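Monalysin (Pseudomonas entomophila, PDB 4MKO) forms beta-barrel pores in host cell membranes as a cytolytic and hemolytic toxin, contributing to the virulence of the bacterium and to intestinal damage in Drosophila. Local coordinates at residues A[4-16]-A[25-37]. Residues are numbered along the deposited sequence; the frame is centred on the assembly and turned at random.
Sequences FDQYPTKKGDFAI and SPKQGCWVDGITV
With CG opposite the carbonyl carbon (chi1 -68°) and the indole plane set square to the CA-CB bond (chi2 91°), Trp31 lays its pyrrole edge against the 3-10 turn at Phe4. There NE1 donates to Phe4 O at 2.9 Å, with 163° at the hydrogen and the oxygen close to the ring plane. Tyr7 N reaches the same oxygen from the other face of its carbonyl plane, so two donors grip it. Farther along the indole, CZ2 packs 3.7 Å from Phe4 CB. Tyr7 takes a similar first torsion, which carries its ring past Gly29 O to the amide of Gln28, whose OE1 accepts from Tyr7 OH at 2.7 Å; the donor stands well above the carbonyl plane. Gln6 CG covers one face of this phenol.

Between strands 9-10 and 29-43 the ladder is parallel, as expected of a beta-alpha-beta unit whose connection includes helix 12-20: Trp31 N binds Pro8 O, Lys10 N binds Trp31 O, and Asp33 N binds Lys10 O, each at 2.9 Å. Strand 46-67 pairs along 29-43 too, through Cys30 and Val32. Cys30 SG is a mercury ligand and lies 3.8 Å from Lys10 CG. Beyond the ladder, a water bridges Gly12 N and Asp33 O, while the extended Lys11 chain brings CD within 3.6 Å of Asp33 OD2; the nearest Asp33 side-chain atom lies about 2 Å from a bound zinc ion.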
ATOM      1  N   PHE A   4       4.723  14.681  -4.391  1.00 14.86           N
ATOM      2  CA  PHE A   4       4.894  13.263  -4.728  1.00 12.47           C
ATOM      3  C   PHE A   4       5.449  13.064  -6.156  1.00 15.93           C
ATOM      4  O   PHE A   4       5.862  11.946  -6.501  1.00 14.88           O
ATOM      5  CB  PHE A   4       3.620  12.454  -4.433  1.00 12.27           C
ATOM      6  CG  PHE A   4       3.531  11.935  -3.009  1.00 11.81           C
ATOM      7  CD1 PHE A   4       3.845  12.756  -1.922  1.00 12.45           C
ATOM      8  CD2 PHE A   4       3.108  10.638  -2.750  1.00 12.03           C
ATOM      9  CE1 PHE A   4       3.718  12.290  -0.604  1.00 12.50           C
ATOM     10  CE2 PHE A   4       2.993  10.168  -1.433  1.00 14.02           C
ATOM     11  CZ  PHE A   4       3.295  10.996  -0.366  1.00 11.41           C
ATOM     12  N   ASP A   5       5.549  14.169  -6.942  1.00 13.91           N
ATOM     13  CA  ASP A   5       6.160  14.140  -8.270  0.53 13.91           C
ATOM     14  C   ASP A   5       7.664  13.810  -8.155  1.00 16.51           C
ATOM     15  O   ASP A   5       8.280  13.388  -9.133  1.00 17.40           O
ATOM     16  CB  ASP A   5       5.894  15.449  -9.066  0.53 15.92           C
ATOM     17  CG  ASP A   5       6.115  16.789  -8.360  0.53 24.42           C
ATOM     18  OD1 ASP A   5       6.199  16.808  -7.117  0.53 23.30           O
ATOM     19  OD2 ASP A   5       6.139  17.824  -9.051  0.53 31.55           O
ATOM     20  N   GLN A   6       8.247  13.957  -6.949  1.00 10.79           N
ATOM     21  CA  GLN A   6       9.659  13.640  -6.710  1.00 10.72           C
ATOM     22  C   GLN A   6       9.945  12.143  -6.751  1.00 12.96           C
ATOM     23  O   GLN A   6      11.100  11.758  -6.940  1.00 12.28           O
ATOM     24  CB  GLN A   6      10.151  14.215  -5.355  1.00 11.93           C
ATOM     25  CG  GLN A   6       9.707  13.421  -4.112  1.00 13.71           C
ATOM     26  CD  GLN A   6      10.048  14.138  -2.837  1.00 25.99           C
ATOM     27  OE1 GLN A   6      11.183  14.076  -2.361  1.00 24.71           O
ATOM     28  NE2 GLN A   6       9.064  14.806  -2.243  1.00 12.97           N
ATOM     29  N   TYR A   7       8.917  11.297  -6.496  1.00  9.75           N
ATOM     30  CA  TYR A   7       9.144   9.860  -6.414  1.00  8.83           C
ATOM     31  C   TYR A   7       9.118   9.206  -7.787  1.00 11.11           C
ATOM     32  O   TYR A   7       8.295   9.607  -8.619  1.00 11.34           O
ATOM     33  CB  TYR A   7       8.130   9.185  -5.468  1.00  9.46           C
ATOM     34  CG  TYR A   7       8.110   9.802  -4.086  1.00  9.82           C
ATOM     35  CD1 TYR A   7       9.223   9.728  -3.252  1.00 11.64           C
ATOM     36  CD2 TYR A   7       6.988  10.483  -3.622  1.00 10.31           C
ATOM     37  CE1 TYR A   7       9.226  10.331  -1.997  1.00 13.35           C
ATOM     38  CE2 TYR A   7       6.974  11.074  -2.361  1.00 11.91           C
ATOM     39  CZ  TYR A   7       8.097  10.994  -1.553  1.00 18.13           C
ATOM     40  OH  TYR A   7       8.094  11.557  -0.302  1.00 14.92           O
ATOM     41  N   PRO A   8      10.006   8.213  -8.029  1.00  8.70           N
ATOM     42  CA  PRO A   8      10.028   7.542  -9.341  1.00  8.12           C
ATOM     43  C   PRO A   8       8.887   6.520  -9.439  1.00 11.65           C
ATOM     44  O   PRO A   8       8.206   6.267  -8.442  1.00 10.54           O
ATOM     45  CB  PRO A   8      11.382   6.825  -9.334  1.00 10.15           C
ATOM     46  CG  PRO A   8      11.596   6.479  -7.889  1.00 14.85           C
ATOM     47  CD  PRO A   8      11.030   7.648  -7.121  1.00 10.74           C
ATOM     48  N   THR A   9       8.728   5.910 -10.624  1.00  9.12           N
ATOM     49  CA  THR A   9       7.720   4.875 -10.886  1.00  8.15           C
ATOM     50  C   THR A   9       8.446   3.545 -11.118  1.00 11.41           C
ATOM     51  O   THR A   9       9.411   3.490 -11.883  1.00 11.08           O
ATOM     52  CB  THR A   9       6.847   5.271 -12.088  1.00 11.07           C
ATOM     53  OG1 THR A   9       6.209   6.509 -11.798  1.00 11.98           O
ATOM     54  CG2 THR A   9       5.777   4.216 -12.416  1.00 11.74           C
ATOM     55  N   LYS A  10       7.993   2.482 -10.444  1.00  7.53           N
ATOM     56  CA  LYS A  10       8.632   1.168 -10.524  1.00  7.10           C
ATOM     57  C   LYS A  10       7.616   0.109 -10.900  1.00 10.84           C
ATOM     58  O   LYS A  10       6.477   0.175 -10.447  1.00 10.74           O
ATOM     59  CB  LYS A  10       9.306   0.796  -9.194  1.00  8.52           C
ATOM     60  CG  LYS A  10      10.336   1.815  -8.691  1.00  8.35           C
ATOM     61  CD  LYS A  10      11.564   1.840  -9.599  1.00  9.79           C
ATOM     62  CE  LYS A  10      12.421   3.046  -9.359  1.00 10.48           C
ATOM     63  NZ  LYS A  10      13.590   3.026 -10.280  1.00 15.71           N
ATOM     64  N   LYS A  11       8.031  -0.866 -11.717  1.00  8.72           N
ATOM     65  CA  LYS A  11       7.147  -1.952 -12.135  1.00  7.86           C
ATOM     66  C   LYS A  11       7.709  -3.288 -11.618  1.00 11.91           C
ATOM     67  O   LYS A  11       8.749  -3.734 -12.093  1.00 11.32           O
ATOM     68  CB  LYS A  11       7.013  -1.967 -13.666  1.00 10.96           C
ATOM     69  CG  LYS A  11       6.103  -3.064 -14.215  1.00 17.81           C
ATOM     70  CD  LYS A  11       5.977  -2.902 -15.726  1.00 23.86           C
ATOM     71  CE  LYS A  11       5.098  -3.951 -16.353  1.00 36.07           C
ATOM     72  NZ  LYS A  11       5.039  -3.795 -17.835  1.00 34.18           N
ATOM     73  N   GLY A  12       7.018  -3.890 -10.657  1.00  8.27           N
ATOM     74  CA  GLY A  12       7.358  -5.197 -10.105  1.00  7.98           C
ATOM     75  C   GLY A  12       8.383  -5.166  -8.992  1.00 10.42           C
ATOM     76  O   GLY A  12       9.067  -4.154  -8.778  1.00  8.62           O
ATOM     77  N   ASP A  13       8.502  -6.296  -8.287  1.00  8.18           N
ATOM     78  CA  ASP A  13       9.399  -6.460  -7.146  1.00  8.03           C
ATOM     79  C   ASP A  13      10.869  -6.279  -7.488  1.00 10.86           C
ATOM     80  O   ASP A  13      11.598  -5.743  -6.647  1.00 10.35           O
ATOM     81  CB  ASP A  13       9.177  -7.812  -6.450  1.00  9.68           C
ATOM     82  CG  ASP A  13       7.979  -7.891  -5.504  1.00 17.00           C
ATOM     83  OD1 ASP A  13       7.513  -6.824  -5.034  1.00 17.28           O
ATOM     84  OD2 ASP A  13       7.538  -9.020  -5.204  1.00 18.72           O
ATOM     85  N   PHE A  14      11.322  -6.720  -8.684  1.00  7.66           N
ATOM     86  CA  PHE A  14      12.751  -6.507  -9.022  1.00  7.32           C
ATOM     87  C   PHE A  14      13.054  -5.004  -9.076  1.00  9.28           C
ATOM     88  O   PHE A  14      14.066  -4.581  -8.510  1.00  8.09           O
ATOM     89  CB  PHE A  14      13.151  -7.195 -10.337  1.00  9.32           C
ATOM     90  CG  PHE A  14      13.349  -8.687 -10.166  1.00 10.61           C
ATOM     91  CD1 PHE A  14      14.470  -9.185  -9.512  1.00 13.59           C
ATOM     92  CD2 PHE A  14      12.435  -9.589 -10.693  1.00 11.42           C
ATOM     93  CE1 PHE A  14      14.648 -10.565  -9.346  1.00 14.58           C
ATOM     94  CE2 PHE A  14      12.616 -10.965 -10.528  1.00 13.64           C
ATOM     95  CZ  PHE A  14      13.734 -11.443  -9.875  1.00 11.59           C
ATOM     96  N   ALA A  15      12.134  -4.202  -9.673  1.00  7.07           N
ATOM     97  CA  ALA A  15      12.291  -2.737  -9.755  1.00  7.93           C
ATOM     98  C   ALA A  15      12.197  -2.049  -8.384  1.00 11.63           C
ATOM     99  O   ALA A  15      13.014  -1.171  -8.101  1.00 10.11           O
ATOM    100  CB  ALA A  15      11.311  -2.133 -10.752  1.00  8.84           C
ATOM    101  N   ILE A  16      11.261  -2.472  -7.508  1.00  8.86           N
ATOM    102  CA  ILE A  16      11.158  -1.921  -6.145  1.00  9.11           C
ATOM    103  C   ILE A  16      12.441  -2.242  -5.351  1.00 11.30           C
ATOM    104  O   ILE A  16      12.937  -1.390  -4.614  1.00 11.12           O
ATOM    105  CB  ILE A  16       9.858  -2.356  -5.408  1.00 11.99           C
ATOM    106  CG1 ILE A  16       8.616  -1.838  -6.166  1.00 12.25           C
ATOM    107  CG2 ILE A  16       9.864  -1.928  -3.904  1.00 12.74           C
ATOM    108  CD1 ILE A  16       7.300  -2.577  -5.878  1.00 20.22           C
ATOM    109  N   SER A  25      21.163   7.584  -1.744  1.00 13.55           N
ATOM    110  CA  SER A  25      20.357   8.632  -1.114  0.68 12.83           C
ATOM    111  C   SER A  25      19.195   7.996  -0.322  1.00 16.80           C
ATOM    112  O   SER A  25      18.793   6.878  -0.659  1.00 16.09           O
ATOM    113  CB  SER A  25      19.833   9.614  -2.162  0.68 15.58           C
ATOM    114  OG  SER A  25      18.938   8.997  -3.074  0.68 22.45           O
ATOM    115  N   PRO A  26      18.652   8.660   0.749  1.00 14.60           N
ATOM    116  CA  PRO A  26      17.541   8.044   1.504  1.00 14.25           C
ATOM    117  C   PRO A  26      16.297   7.845   0.639  1.00 17.08           C
ATOM    118  O   PRO A  26      15.992   8.682  -0.207  1.00 17.59           O
ATOM    119  CB  PRO A  26      17.256   9.066   2.615  1.00 16.20           C
ATOM    120  CG  PRO A  26      18.505   9.866   2.742  1.00 21.13           C
ATOM    121  CD  PRO A  26      18.996   9.983   1.332  1.00 16.68           C
ATOM    122  N   LYS A  27      15.588   6.734   0.853  1.00 12.78           N
ATOM    123  CA  LYS A  27      14.404   6.382   0.060  1.00 12.39           C
ATOM    124  C   LYS A  27      13.157   6.373   0.937  1.00 16.42           C
ATOM    125  O   LYS A  27      13.226   5.938   2.089  1.00 18.88           O
ATOM    126  CB  LYS A  27      14.605   5.004  -0.616  1.00 13.99           C
ATOM    127  CG  LYS A  27      15.852   4.882  -1.529  1.00 16.99           C
ATOM    128  CD  LYS A  27      15.972   6.003  -2.581  1.00 20.68           C
ATOM    129  CE  LYS A  27      17.162   5.825  -3.494  1.00 24.57           C
ATOM    130  NZ  LYS A  27      16.842   4.886  -4.600  1.00 32.92           N
ATOM    131  N   GLN A  28      12.033   6.899   0.419  1.00 11.16           N
ATOM    132  CA  GLN A  28      10.773   6.930   1.180  1.00  9.78           C
ATOM    133  C   GLN A  28       9.703   6.076   0.497  1.00 12.74           C
ATOM    134  O   GLN A  28       8.888   5.456   1.169  1.00 12.85           O
ATOM    135  CB  GLN A  28      10.228   8.365   1.272  1.00 11.01           C
ATOM    136  CG  GLN A  28      10.947   9.273   2.260  1.00 20.74           C
ATOM    137  CD  GLN A  28      10.381  10.663   2.163  1.00 28.42           C
ATOM    138  OE1 GLN A  28      10.407  11.300   1.099  1.00 21.85           O
ATOM    139  NE2 GLN A  28       9.830  11.155   3.261  1.00 22.84           N
ATOM    140  N   GLY A  29       9.655   6.129  -0.829  1.00  9.86           N
ATOM    141  CA  GLY A  29       8.610   5.422  -1.557  1.00  9.72           C
ATOM    142  C   GLY A  29       8.628   5.661  -3.048  1.00 10.99           C
ATOM    143  O   GLY A  29       9.425   6.451  -3.566  1.00  8.92           O
ATOM    144  N   CYS A  30       7.784   4.910  -3.753  1.00  7.76           N
ATOM    145  CA  CYS A  30       7.730   4.997  -5.196  1.00  8.20           C
ATOM    146  C   CYS A  30       6.310   4.770  -5.697  1.00 10.04           C
ATOM    147  O   CYS A  30       5.513   4.102  -5.026  1.00  8.54           O
ATOM    148  CB  CYS A  30       8.725   4.025  -5.836  1.00  9.13           C
ATOM    149  SG  CYS A  30       8.420   2.265  -5.486  1.00 13.64           S
ATOM    150  N   TRP A  31       5.996   5.351  -6.861  1.00  6.79           N
ATOM    151  CA  TRP A  31       4.741   5.070  -7.562  1.00  6.04           C
ATOM    152  C   TRP A  31       4.940   3.679  -8.142  1.00  9.16           C
ATOM    153  O   TRP A  31       6.064   3.305  -8.498  1.00 10.30           O
ATOM    154  CB  TRP A  31       4.515   6.078  -8.690  1.00  5.84           C
ATOM    155  CG  TRP A  31       4.247   7.466  -8.193  1.00  7.19           C
ATOM    156  CD1 TRP A  31       5.169   8.447  -7.964  1.00 10.10           C
ATOM    157  CD2 TRP A  31       2.977   8.006  -7.804  1.00  6.76           C
ATOM    158  NE1 TRP A  31       4.538   9.595  -7.547  1.00  9.19           N
ATOM    159  CE2 TRP A  31       3.196   9.345  -7.408  1.00 10.74           C
ATOM    160  CE3 TRP A  31       1.666   7.489  -7.757  1.00  7.97           C
ATOM    161  CZ2 TRP A  31       2.154  10.179  -6.974  1.00  9.55           C
ATOM    162  CZ3 TRP A  31       0.630   8.322  -7.340  1.00  8.66           C
ATOM    163  CH2 TRP A  31       0.876   9.649  -6.952  1.00  9.39           C
ATOM    164  N   VAL A  32       3.871   2.895  -8.213  1.00  5.28           N
ATOM    165  CA  VAL A  32       3.947   1.522  -8.717  1.00  5.75           C
ATOM    166  C   VAL A  32       3.129   1.422  -9.998  1.00  8.87           C
ATOM    167  O   VAL A  32       1.959   1.804  -9.997  1.00  9.30           O
ATOM    168  CB  VAL A  32       3.431   0.510  -7.646  1.00  9.92           C
ATOM    169  CG1 VAL A  32       3.362  -0.917  -8.212  1.00  9.09           C
ATOM    170  CG2 VAL A  32       4.305   0.549  -6.397  1.00  9.79           C
ATOM    171  N   ASP A  33       3.733   0.882 -11.062  1.00  7.36           N
ATOM    172  CA  ASP A  33       3.060   0.639 -12.346  1.00  7.70           C
ATOM    173  C   ASP A  33       2.541  -0.798 -12.248  1.00 10.53           C
ATOM    174  O   ASP A  33       3.321  -1.760 -12.318  1.00 10.37           O
ATOM    175  CB  ASP A  33       4.071   0.786 -13.509  1.00  9.85           C
ATOM    176  CG  ASP A  33       3.590   0.339 -14.885  1.00 16.65           C
ATOM    177  OD1 ASP A  33       2.388   0.028 -15.027  1.00 16.31           O
ATOM    178  OD2 ASP A  33       4.414   0.308 -15.816  1.00 20.30           O
ATOM    179  N   GLY A  34       1.247  -0.924 -11.991  1.00  8.05           N
ATOM    180  CA  GLY A  34       0.607  -2.224 -11.841  1.00  6.07           C
ATOM    181  C   GLY A  34      -0.649  -2.331 -12.677  1.00  8.74           C
ATOM    182  O   GLY A  34      -1.150  -1.318 -13.177  1.00  7.77           O
ATOM    183  N   ILE A  35      -1.168  -3.560 -12.818  1.00  4.68           N
ATOM    184  CA  ILE A  35      -2.382  -3.816 -13.608  1.00  4.30           C
ATOM    185  C   ILE A  35      -3.656  -3.503 -12.825  1.00  7.49           C
ATOM    186  O   ILE A  35      -3.651  -3.479 -11.587  1.00  7.26           O
ATOM    187  CB  ILE A  35      -2.412  -5.288 -14.143  1.00  6.52           C
ATOM    188  CG1 ILE A  35      -2.470  -6.318 -12.984  1.00  7.38           C
ATOM    189  CG2 ILE A  35      -1.207  -5.565 -15.121  1.00  8.08           C
ATOM    190  CD1 ILE A  35      -3.229  -7.599 -13.330  1.00  8.87           C
ATOM    191  N   THR A  36      -4.761  -3.346 -13.563  1.00  4.17           N
ATOM    192  CA  THR A  36      -6.064  -3.191 -12.961  1.00  3.95           C
ATOM    193  C   THR A  36      -6.794  -4.542 -13.044  1.00  7.23           C
ATOM    194  O   THR A  36      -6.723  -5.219 -14.073  1.00  8.74           O
ATOM    195  CB  THR A  36      -6.897  -2.094 -13.665  1.00  8.42           C
ATOM    196  OG1 THR A  36      -6.180  -0.850 -13.647  1.00  5.52           O
ATOM    197  CG2 THR A  36      -8.278  -1.927 -13.026  1.00  6.59           C
ATOM    198  N   VAL A  37      -7.456  -4.924 -11.956  1.00  4.60           N
ATOM    199  CA  VAL A  37      -8.304  -6.139 -11.885  1.00  5.22           C
ATOM    200  C   VAL A  37      -9.709  -5.719 -11.477  1.00  9.36           C
ATOM    201  O   VAL A  37      -9.907  -4.577 -11.052  1.00  7.77           O
ATOM    202  CB  VAL A  37      -7.753  -7.236 -10.945  1.00  7.94           C
ATOM    203  CG1 VAL A  37      -6.367  -7.711 -11.402  1.00  7.48           C
ATOM    204  CG2 VAL A  37      -7.777  -6.796  -9.470  1.00  7.89           C
TER
HETATM  205  O   HOH W   1       4.326  -3.486 -10.306  1.00  7.65           O